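Local coordinates for T-lymphoma invasion and metastasis-inducing protein 1 (Homo sapiens, PDB 4K2P) that probably binds phosphoinositides and partner proteins such as Par-3 through its PH and coiled-coil region, in signalling linked to invasion and tight junctions, at residues 69-77 / 88-96; 213-224 / 232-243. The protein carries 5 engineered substitutions. All blocks are in the same frame, centred on the assembly; numbering follows the deposited sequence.

Contact 1 (69-77 / 88-96)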
loop_
_atom_site.group_PDB
_atom_site.type_symbol
_atom_site.label_atom_id
_atom_site.label_comp_id
_atom_site.label_asym_id
_atom_site.label_seq_id
_atom_site.Cartn_x
_atom_site.Cartn_y
_atom_site.Cartn_z
ATOM N N VAL A 69 8.686 9.794 7.337
ATOM C CA VAL A 69 7.863 8.617 7.117
ATOM C C VAL A 69 8.605 7.681 6.183
ATOM O O VAL A 69 8.950 8.046 5.066
ATOM C CB VAL A 69 6.485 8.975 6.514
ATOM C CG1 VAL A 69 5.652 7.721 6.298
ATOM C CG2 VAL A 69 5.742 9.957 7.419
ATOM N N TRP A 70 8.844 6.471 6.662
ATOM C CA TRP A 70 9.493 5.422 5.887
ATOM C C TRP A 70 8.497 4.810 4.914
ATOM O O TRP A 70 7.454 4.327 5.335
ATOM C CB TRP A 70 10.046 4.367 6.838
ATOM C CG TRP A 70 10.846 3.277 6.201
ATOM C CD1 TRP A 70 11.900 3.413 5.341
ATOM C CD2 TRP A 70 10.666 1.872 6.397
ATOM N NE1 TRP A 70 12.379 2.175 4.987
ATOM C CE2 TRP A 70 11.640 1.214 5.624
ATOM C CE3 TRP A 70 9.769 1.107 7.154
ATOM C CZ2 TRP A 70 11.742 -0.174 5.578
ATOM C CZ3 TRP A 70 9.871 -0.269 7.107
ATOM C CH2 TRP A 70 10.851 -0.897 6.327
ATOM N N VAL A 71 8.813 4.814 3.623
ATOM C CA VAL A 71 7.827 4.449 2.608
ATOM C C VAL A 71 8.242 3.261 1.749
ATOM O O VAL A 71 7.654 3.042 0.691
ATOM C CB VAL A 71 7.521 5.644 1.666
ATOM C CG1 VAL A 71 7.039 6.836 2.476
ATOM C CG2 VAL A 71 8.727 6.022 0.838
ATOM N N GLU A 72 9.225 2.484 2.202
ATOM C CA GLU A 72 9.564 1.235 1.518
ATOM C C GLU A 72 8.317 0.366 1.460
ATOM O O GLU A 72 7.568 0.299 2.425
ATOM C CB GLU A 72 10.696 0.475 2.228
ATOM C CG GLU A 72 12.085 0.747 1.667
ATOM C CD GLU A 72 13.190 -0.098 2.305
ATOM O OE1 GLU A 72 12.957 -1.282 2.631
ATOM O OE2 GLU A 72 14.306 0.434 2.479
ATOM N N ASN A 73 8.077 -0.249 0.310
ATOM C CA ASN A 73 6.973 -1.195 0.126
ATOM C C ASN A 73 5.603 -0.561 0.379
ATOM O O ASN A 73 4.686 -1.204 0.880
ATOM C CB ASN A 73 7.168 -2.428 1.020
ATOM C CG ASN A 73 8.372 -3.258 0.608
ATOM O OD1 ASN A 73 8.568 -3.546 -0.573
ATOM N ND2 ASN A 73 9.182 -3.646 1.578
ATOM N N SER A 74 5.473 0.704 -0.006
ATOM C CA SER A 74 4.215 1.433 0.093
ATOM C C SER A 74 3.381 1.326 -1.183
ATOM O O SER A 74 3.852 0.861 -2.219
ATOM C CB SER A 74 4.481 2.906 0.393
ATOM O OG SER A 74 5.013 3.070 1.689
ATOM N N ILE A 75 2.128 1.749 -1.087
ATOM C CA ILE A 75 1.290 1.971 -2.251
ATOM C C ILE A 75 0.793 3.409 -2.188
ATOM O O ILE A 75 0.462 3.912 -1.127
ATOM C CB ILE A 75 0.084 1.000 -2.303
ATOM C CG1 ILE A 75 0.554 -0.440 -2.528
ATOM C CG2 ILE A 75 -0.881 1.394 -3.421
ATOM C CD1 ILE A 75 -0.543 -1.499 -2.318
ATOM N N VAL A 76 0.713 4.058 -3.339
ATOM C CA VAL A 76 0.162 5.391 -3.428
ATOM C C VAL A 76 -0.975 5.303 -4.436
ATOM O O VAL A 76 -0.832 4.670 -5.482
ATOM C CB VAL A 76 1.199 6.449 -3.860
ATOM C CG1 VAL A 76 0.633 7.846 -3.673
ATOM C CG2 VAL A 76 2.488 6.302 -3.063
ATOM N N GLN A 77 -2.101 5.924 -4.098
ATOM C CA GLN A 77 -3.299 5.938 -4.936
ATOM C C GLN A 77 -3.887 7.340 -4.996
ATOM O O GLN A 77 -4.027 7.994 -3.974
ATOM C CB GLN A 77 -4.369 4.984 -4.391
ATOM C CG GLN A 77 -4.004 3.513 -4.419
ATOM C CD GLN A 77 -4.135 2.917 -5.799
ATOM O OE1 GLN A 77 -5.229 2.545 -6.230
ATOM N NE2 GLN A 77 -3.019 2.806 -6.497
ATOM N N VAL A 88 -5.956 14.990 -4.365
ATOM C CA VAL A 88 -5.563 14.235 -3.189
ATOM C C VAL A 88 -5.000 12.880 -3.616
ATOM O O VAL A 88 -5.521 12.258 -4.534
ATOM C CB VAL A 88 -6.756 14.031 -2.224
ATOM C CG1 VAL A 88 -6.357 13.187 -1.022
ATOM C CG2 VAL A 88 -7.290 15.373 -1.768
ATOM N N PHE A 89 -3.900 12.462 -3.004
ATOM C CA PHE A 89 -3.447 11.075 -3.102
ATOM C C PHE A 89 -3.155 10.536 -1.714
ATOM O O PHE A 89 -2.997 11.300 -0.776
ATOM C CB PHE A 89 -2.227 10.933 -4.021
ATOM C CG PHE A 89 -1.042 11.792 -3.646
ATOM C CD1 PHE A 89 -0.961 13.110 -4.058
ATOM C CD2 PHE A 89 0.026 11.254 -2.943
ATOM C CE1 PHE A 89 0.145 13.886 -3.738
ATOM C CE2 PHE A 89 1.123 12.016 -2.627
ATOM C CZ PHE A 89 1.188 13.335 -3.027
ATOM N N CYS A 90 -3.110 9.211 -1.590
ATOM C CA CYS A 90 -3.010 8.537 -0.304
ATOM C C CYS A 90 -1.862 7.540 -0.349
ATOM O O CYS A 90 -1.802 6.701 -1.247
ATOM C CB CYS A 90 -4.322 7.823 0.041
ATOM S SG CYS A 90 -4.298 6.909 1.606
ATOM N N LEU A 91 -0.926 7.666 0.586
ATOM C CA LEU A 91 0.139 6.684 0.746
ATOM C C LEU A 91 -0.201 5.762 1.895
ATOM O O LEU A 91 -0.527 6.221 2.978
ATOM C CB LEU A 91 1.491 7.370 0.998
ATOM C CG LEU A 91 2.716 6.442 1.063
ATOM C CD1 LEU A 91 3.955 7.127 0.532
ATOM C CD2 LEU A 91 2.984 5.950 2.475
ATOM N N SER A 92 -0.148 4.458 1.659
ATOM C CA SER A 92 -0.231 3.480 2.733
ATOM C C SER A 92 1.099 2.740 2.785
ATOM O O SER A 92 1.574 2.255 1.770
ATOM C CB SER A 92 -1.402 2.515 2.523
ATOM O OG SER A 92 -1.474 2.070 1.177
ATOM N N ASN A 93 1.694 2.658 3.969
ATOM C CA ASN A 93 3.042 2.131 4.100
ATOM C C ASN A 93 3.034 0.645 4.426
ATOM O O ASN A 93 2.000 -0.004 4.353
ATOM C CB ASN A 93 3.813 2.924 5.164
ATOM C CG ASN A 93 3.317 2.666 6.570
ATOM O OD1 ASN A 93 2.324 1.981 6.773
ATOM N ND2 ASN A 93 4.017 3.218 7.552
ATOM N N SER A 94 4.195 0.101 4.762
ATOM C CA SER A 94 4.319 -1.332 5.002
ATOM C C SER A 94 3.884 -1.734 6.409
ATOM O O SER A 94 3.908 -2.907 6.744
ATOM C CB SER A 94 5.764 -1.779 4.750
ATOM O OG SER A 94 6.641 -1.208 5.705
ATOM N N LEU A 95 3.494 -0.758 7.231
ATOM C CA LEU A 95 3.183 -1.010 8.644
ATOM C C LEU A 95 1.693 -0.987 9.010
ATOM O O LEU A 95 1.312 -1.504 10.056
ATOM C CB LEU A 95 3.907 0.010 9.522
ATOM C CG LEU A 95 5.434 0.054 9.424
ATOM C CD1 LEU A 95 5.999 1.063 10.426
ATOM C CD2 LEU A 95 6.040 -1.333 9.655
ATOM N N GLY A 96 0.860 -0.404 8.155
ATOM C CA GLY A 96 -0.563 -0.273 8.440
ATOM C C GLY A 96 -0.995 1.174 8.635
ATOM O O GLY A 96 -2.137 1.449 8.996
HETATM O O HOH W 1 6.854 1.677 4.666
HETATM O O HOH W 2 -2.469 3.689 -0.895
#
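Ile-75 and Ser-92 exchange two nearly straight backbone bonds: Ile-75 N gives to Ser-92 O at 3.0 Å, and Ser-92 N to Ile-75 O at 2.9 Å. Two residues along the 69-77 segment, Gln-77 pairs with Cys-90 in the same way, and between these pairs Val-76 faces Leu-91 as a non-hydrogen-bonded pair. A water adds to the first pair, donating to Ile-75 O and bonded to Ser-92 OG, which also bonds to His-237. This antiparallel hairpin, strands 75-78 and 88-92, belongs to the curled sheet of the PH domain; Val-76 and Phe-89 face helix 106-128, and Leu-91 meets Phe-101 of strand 98-102. There Val-76 splits its methyls: CG1, anti to the backbone N (chi1 -169°), lies 3.5 Å from Phe-89 CD2, while CG2 rests against Leu-91 CD1. The same CD1 also takes Val-71 CG1 at 3.7 Å, the two side chains meeting at about a right angle. Beyond the strands, a type II turn from Val-71 to Ser-74 is pinned by Ser-74 OG, which donates to Val-71 O at 2.8 Å from above the carbonyl plane; that hydroxyl also packs 3.3 Å from Asn-93 CA. A second water ties the loops, donating to Trp-70 O and to Glu-72 O and accepting from Ser-94 N at 3.1 Å.

Contact 2 (213-224 / 232-243)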
loop_
_atom_site.group_PDB
_atom_site.type_symbol
_atom_site.label_atom_id
_atom_site.label_comp_id
_atom_site.label_asym_id
_atom_site.label_seq_id
_atom_site.Cartn_x
_atom_site.Cartn_y
_atom_site.Cartn_z
ATOM N N LEU A 213 -8.837 -5.225 -7.343
ATOM C CA LEU A 213 -8.159 -5.638 -6.123
ATOM C C LEU A 213 -9.152 -5.778 -4.985
ATOM O O LEU A 213 -9.093 -6.745 -4.223
ATOM C CB LEU A 213 -7.060 -4.653 -5.723
ATOM C CG LEU A 213 -6.350 -4.955 -4.400
ATOM C CD1 LEU A 213 -5.596 -6.284 -4.464
ATOM C CD2 LEU A 213 -5.404 -3.832 -4.020
ATOM N N LEU A 214 -10.047 -4.807 -4.854
ATOM C CA LEU A 214 -10.977 -4.807 -3.727
ATOM C C LEU A 214 -11.874 -6.035 -3.706
ATOM O O LEU A 214 -12.308 -6.469 -2.641
ATOM C CB LEU A 214 -11.837 -3.547 -3.740
ATOM C CG LEU A 214 -11.154 -2.351 -3.089
ATOM C CD1 LEU A 214 -11.900 -1.082 -3.417
ATOM C CD2 LEU A 214 -11.059 -2.551 -1.575
ATOM N N ALA A 215 -12.156 -6.589 -4.878
ATOM C CA ALA A 215 -12.995 -7.777 -4.965
ATOM C C ALA A 215 -12.354 -8.982 -4.261
ATOM O O ALA A 215 -13.033 -9.942 -3.939
ATOM C CB ALA A 215 -13.284 -8.109 -6.423
ATOM N N PHE A 216 -11.048 -8.926 -4.018
ATOM C CA PHE A 216 -10.339 -10.009 -3.337
ATOM C C PHE A 216 -10.382 -9.891 -1.819
ATOM O O PHE A 216 -9.934 -10.790 -1.117
ATOM C CB PHE A 216 -8.873 -10.064 -3.790
ATOM C CG PHE A 216 -8.698 -10.582 -5.181
ATOM C CD1 PHE A 216 -8.971 -11.906 -5.469
ATOM C CD2 PHE A 216 -8.276 -9.749 -6.201
ATOM C CE1 PHE A 216 -8.828 -12.390 -6.746
ATOM C CE2 PHE A 216 -8.131 -10.222 -7.483
ATOM C CZ PHE A 216 -8.405 -11.552 -7.758
ATOM N N ALA A 217 -10.913 -8.789 -1.305
ATOM C CA ALA A 217 -11.049 -8.639 0.138
ATOM C C ALA A 217 -12.029 -9.674 0.682
ATOM O O ALA A 217 -13.153 -9.795 0.208
ATOM C CB ALA A 217 -11.510 -7.224 0.498
ATOM N N SER A 218 -11.587 -10.407 1.694
ATOM C CA SER A 218 -12.401 -11.419 2.359
ATOM C C SER A 218 -13.480 -10.772 3.214
ATOM O O SER A 218 -13.479 -9.558 3.397
ATOM C CB SER A 218 -11.512 -12.309 3.220
ATOM O OG SER A 218 -11.143 -11.629 4.405
ATOM N N ARG A 219 -14.415 -11.571 3.723
ATOM C CA ARG A 219 -15.476 -11.031 4.560
ATOM C C ARG A 219 -14.925 -10.367 5.820
ATOM O O ARG A 219 -15.322 -9.248 6.128
ATOM C CB ARG A 219 -16.503 -12.109 4.920
ATOM C CG ARG A 219 -17.671 -11.571 5.730
ATOM C CD ARG A 219 -18.671 -12.649 6.077
ATOM N NE ARG A 219 -19.632 -12.185 7.080
ATOM C CZ ARG A 219 -20.925 -11.971 6.867
ATOM N NH1 ARG A 219 -21.447 -12.133 5.668
ATOM N NH2 ARG A 219 -21.701 -11.564 7.860
ATOM N N PRO A 220 -13.991 -11.023 6.534
ATOM C CA PRO A 220 -13.466 -10.350 7.731
ATOM C C PRO A 220 -12.783 -9.022 7.422
ATOM O O PRO A 220 -12.881 -8.078 8.210
ATOM C CB PRO A 220 -12.446 -11.349 8.286
ATOM C CG PRO A 220 -12.815 -12.664 7.712
ATOM C CD PRO A 220 -13.528 -12.419 6.424
ATOM N N THR A 221 -12.118 -8.938 6.277
ATOM C CA THR A 221 -11.430 -7.714 5.902
ATOM C C THR A 221 -12.446 -6.623 5.536
ATOM O O THR A 221 -12.239 -5.445 5.835
ATOM C CB THR A 221 -10.457 -7.967 4.734
ATOM O OG1 THR A 221 -9.467 -8.922 5.141
ATOM C CG2 THR A 221 -9.751 -6.686 4.328
ATOM N N LYS A 222 -13.549 -7.006 4.907
ATOM C CA LYS A 222 -14.586 -6.036 4.576
ATOM C C LYS A 222 -15.231 -5.491 5.847
ATOM O O LYS A 222 -15.518 -4.300 5.938
ATOM C CB LYS A 222 -15.641 -6.651 3.660
ATOM C CG LYS A 222 -15.218 -6.708 2.209
ATOM C CD LYS A 222 -16.243 -7.449 1.366
ATOM C CE LYS A 222 -15.936 -7.312 -0.117
ATOM N NZ LYS A 222 -16.623 -8.361 -0.910
ATOM N N VAL A 223 -15.446 -6.366 6.824
ATOM C CA VAL A 223 -15.982 -5.957 8.116
ATOM C C VAL A 223 -15.043 -4.923 8.730
ATOM O O VAL A 223 -15.493 -3.900 9.239
ATOM C CB VAL A 223 -16.171 -7.170 9.067
ATOM C CG1 VAL A 223 -16.463 -6.722 10.491
ATOM C CG2 VAL A 223 -17.302 -8.064 8.569
ATOM N N ALA A 224 -13.735 -5.162 8.639
ATOM C CA ALA A 224 -12.750 -4.243 9.223
ATOM C C ALA A 224 -12.739 -2.893 8.502
ATOM O O ALA A 224 -12.617 -1.840 9.130
ATOM C CB ALA A 224 -11.375 -4.863 9.195
ATOM N N SER A 232 -11.327 1.101 0.306
ATOM C CA SER A 232 -10.441 1.555 -0.748
ATOM C C SER A 232 -9.208 0.672 -0.775
ATOM O O SER A 232 -8.967 -0.101 0.146
ATOM C CB SER A 232 -10.034 3.004 -0.517
ATOM O OG SER A 232 -9.173 3.068 0.612
ATOM N N VAL A 233 -8.434 0.782 -1.842
ATOM C CA VAL A 233 -7.160 0.091 -1.928
ATOM C C VAL A 233 -6.293 0.464 -0.735
ATOM O O VAL A 233 -5.588 -0.376 -0.209
ATOM C CB VAL A 233 -6.433 0.424 -3.242
ATOM C CG1 VAL A 233 -5.012 -0.143 -3.243
ATOM C CG2 VAL A 233 -7.220 -0.139 -4.413
ATOM N N SER A 234 -6.360 1.718 -0.299
ATOM C CA SER A 234 -5.498 2.186 0.786
ATOM C C SER A 234 -5.822 1.542 2.135
ATOM O O SER A 234 -4.913 1.215 2.896
ATOM C CB SER A 234 -5.581 3.707 0.915
ATOM O OG SER A 234 -5.066 4.330 -0.245
ATOM N N SER A 235 -7.105 1.386 2.451
ATOM C CA SER A 235 -7.492 0.768 3.714
ATOM C C SER A 235 -7.282 -0.751 3.667
ATOM O O SER A 235 -6.936 -1.371 4.666
ATOM C CB SER A 235 -8.948 1.102 4.047
ATOM O OG SER A 235 -9.828 0.572 3.075
ATOM N N PHE A 236 -7.495 -1.332 2.492
ATOM C CA PHE A 236 -7.271 -2.753 2.258
ATOM C C PHE A 236 -5.800 -3.041 2.517
ATOM O O PHE A 236 -5.454 -3.952 3.262
ATOM C CB PHE A 236 -7.673 -3.104 0.820
ATOM C CG PHE A 236 -7.662 -4.575 0.497
ATOM C CD1 PHE A 236 -7.434 -5.540 1.469
ATOM C CD2 PHE A 236 -7.892 -4.991 -0.801
ATOM C CE1 PHE A 236 -7.433 -6.889 1.144
ATOM C CE2 PHE A 236 -7.898 -6.339 -1.126
ATOM C CZ PHE A 236 -7.663 -7.286 -0.153
ATOM N N HIS A 237 -4.940 -2.216 1.927
ATOM C CA HIS A 237 -3.504 -2.366 2.081
ATOM C C HIS A 237 -3.110 -2.197 3.531
ATOM O O HIS A 237 -2.310 -2.962 4.033
ATOM C CB HIS A 237 -2.723 -1.369 1.228
ATOM C CG HIS A 237 -1.243 -1.563 1.316
ATOM N ND1 HIS A 237 -0.338 -0.528 1.228
ATOM C CD2 HIS A 237 -0.509 -2.685 1.504
ATOM C CE1 HIS A 237 0.888 -1.001 1.352
ATOM N NE2 HIS A 237 0.810 -2.307 1.524
ATOM N N ALA A 238 -3.662 -1.188 4.205
ATOM C CA ALA A 238 -3.293 -0.927 5.593
ATOM C C ALA A 238 -3.615 -2.135 6.475
ATOM O O ALA A 238 -2.834 -2.503 7.349
ATOM C CB ALA A 238 -4.000 0.317 6.117
ATOM N N LEU A 239 -4.771 -2.743 6.238
ATOM C CA LEU A 239 -5.216 -3.884 7.027
ATOM C C LEU A 239 -4.311 -5.090 6.793
ATOM O O LEU A 239 -3.923 -5.780 7.731
ATOM C CB LEU A 239 -6.670 -4.210 6.684
ATOM C CG LEU A 239 -7.675 -3.179 7.191
ATOM C CD1 LEU A 239 -9.003 -3.315 6.473
ATOM C CD2 LEU A 239 -7.864 -3.324 8.693
ATOM N N VAL A 240 -3.942 -5.319 5.541
ATOM C CA VAL A 240 -3.087 -6.436 5.200
ATOM C C VAL A 240 -1.684 -6.247 5.762
ATOM O O VAL A 240 -1.104 -7.177 6.307
ATOM C CB VAL A 240 -3.011 -6.639 3.673
ATOM C CG1 VAL A 240 -1.893 -7.637 3.304
ATOM C CG2 VAL A 240 -4.342 -7.131 3.150
ATOM N N ALA A 241 -1.146 -5.039 5.629
ATOM C CA ALA A 241 0.218 -4.754 6.057
ATOM C C ALA A 241 0.327 -4.851 7.567
ATOM O O ALA A 241 1.368 -5.236 8.099
ATOM C CB ALA A 241 0.659 -3.375 5.574
ATOM N N ALA A 242 -0.754 -4.517 8.262
ATOM C CA ALA A 242 -0.747 -4.540 9.722
ATOM C C ALA A 242 -0.599 -5.968 10.267
ATOM O O ALA A 242 -0.297 -6.161 11.445
ATOM C CB ALA A 242 -2.011 -3.910 10.261
ATOM N N ARG A 243 -0.821 -6.969 9.421
ATOM C CA ARG A 243 -0.672 -8.361 9.853
ATOM C C ARG A 243 0.783 -8.800 9.961
ATOM O O ARG A 243 1.086 -9.768 10.654
ATOM C CB ARG A 243 -1.401 -9.297 8.902
ATOM C CG ARG A 243 -2.877 -9.034 8.799
ATOM C CD ARG A 243 -3.436 -9.806 7.633
ATOM N NE ARG A 243 -4.815 -9.450 7.347
ATOM C CZ ARG A 243 -5.485 -9.896 6.293
ATOM N NH1 ARG A 243 -4.893 -10.705 5.420
ATOM N NH2 ARG A 243 -6.736 -9.517 6.105
#
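Thr-221 OG1 and Arg-243 NH2 lie 3.0 Å apart, the oxygen at the guanidinium edge near its plane, and both are held by Glu-186 of helix 168-203, which salt-bridges Arg-243 and hydrogen-bonds Thr-221. In the CC-Ex region, short helices packed against helix 168-203 include helix 219-224, which crosses helix 233-241 at 114°. With CG anti to its amide nitrogen (chi1 -172°), Phe-236 fills the gap from helix 233-241 to Thr-221, the type I turn from Leu-214 to Ala-217, and Leu-213 just before it. Ala-217 CB sits over one ring face in a CH-pi contact, 4.1 Å from the centroid, while Leu-213 O approaches the edge in plane, 3.3 Å from Phe-236 CE2. Thr-221 CG2 touches Phe-236 CD1 and CE1; Thr-221 thus gives its methyl to the ring and its hydroxyl to Glu-186. Replacing Phe-236 by an alanine would probably open a gap between turn and helix, leaving Ala-217 and the Thr-221 methyl without their aromatic partner. Leu-239 spreads both methyls against Ala-224 CB. Ser-232 caps the second helix, its OG accepting from Ser-235 N at 3.2 Å, and beside it Leu-213 CD2 lies 3.8 Å from Val-233 CG1.

The two contacts follow one another in sequence, contact 1 first; it is in the PH domain, contact 2 in the CC-Ex region, and their centres lie about 14 Å apart. Helix 233-241 joins them: Phe-236 and Leu-239 face the 213-224 segment, while other side chains meet the hairpin. Ser-92 OG and His-237 ND1, 2.8 Å apart, make a probable hydrogen bond, and His-237 CE1 packs 3.4 Å from Asn-93 O. Cys-90 SG and Ser-234 OG pack at 3.3 Å, and Ser-94 O packs 3.5 Å from Ala-241 CB. One bound calcium ion lies about 7 Å from the Arg-243 side chain of contact 2.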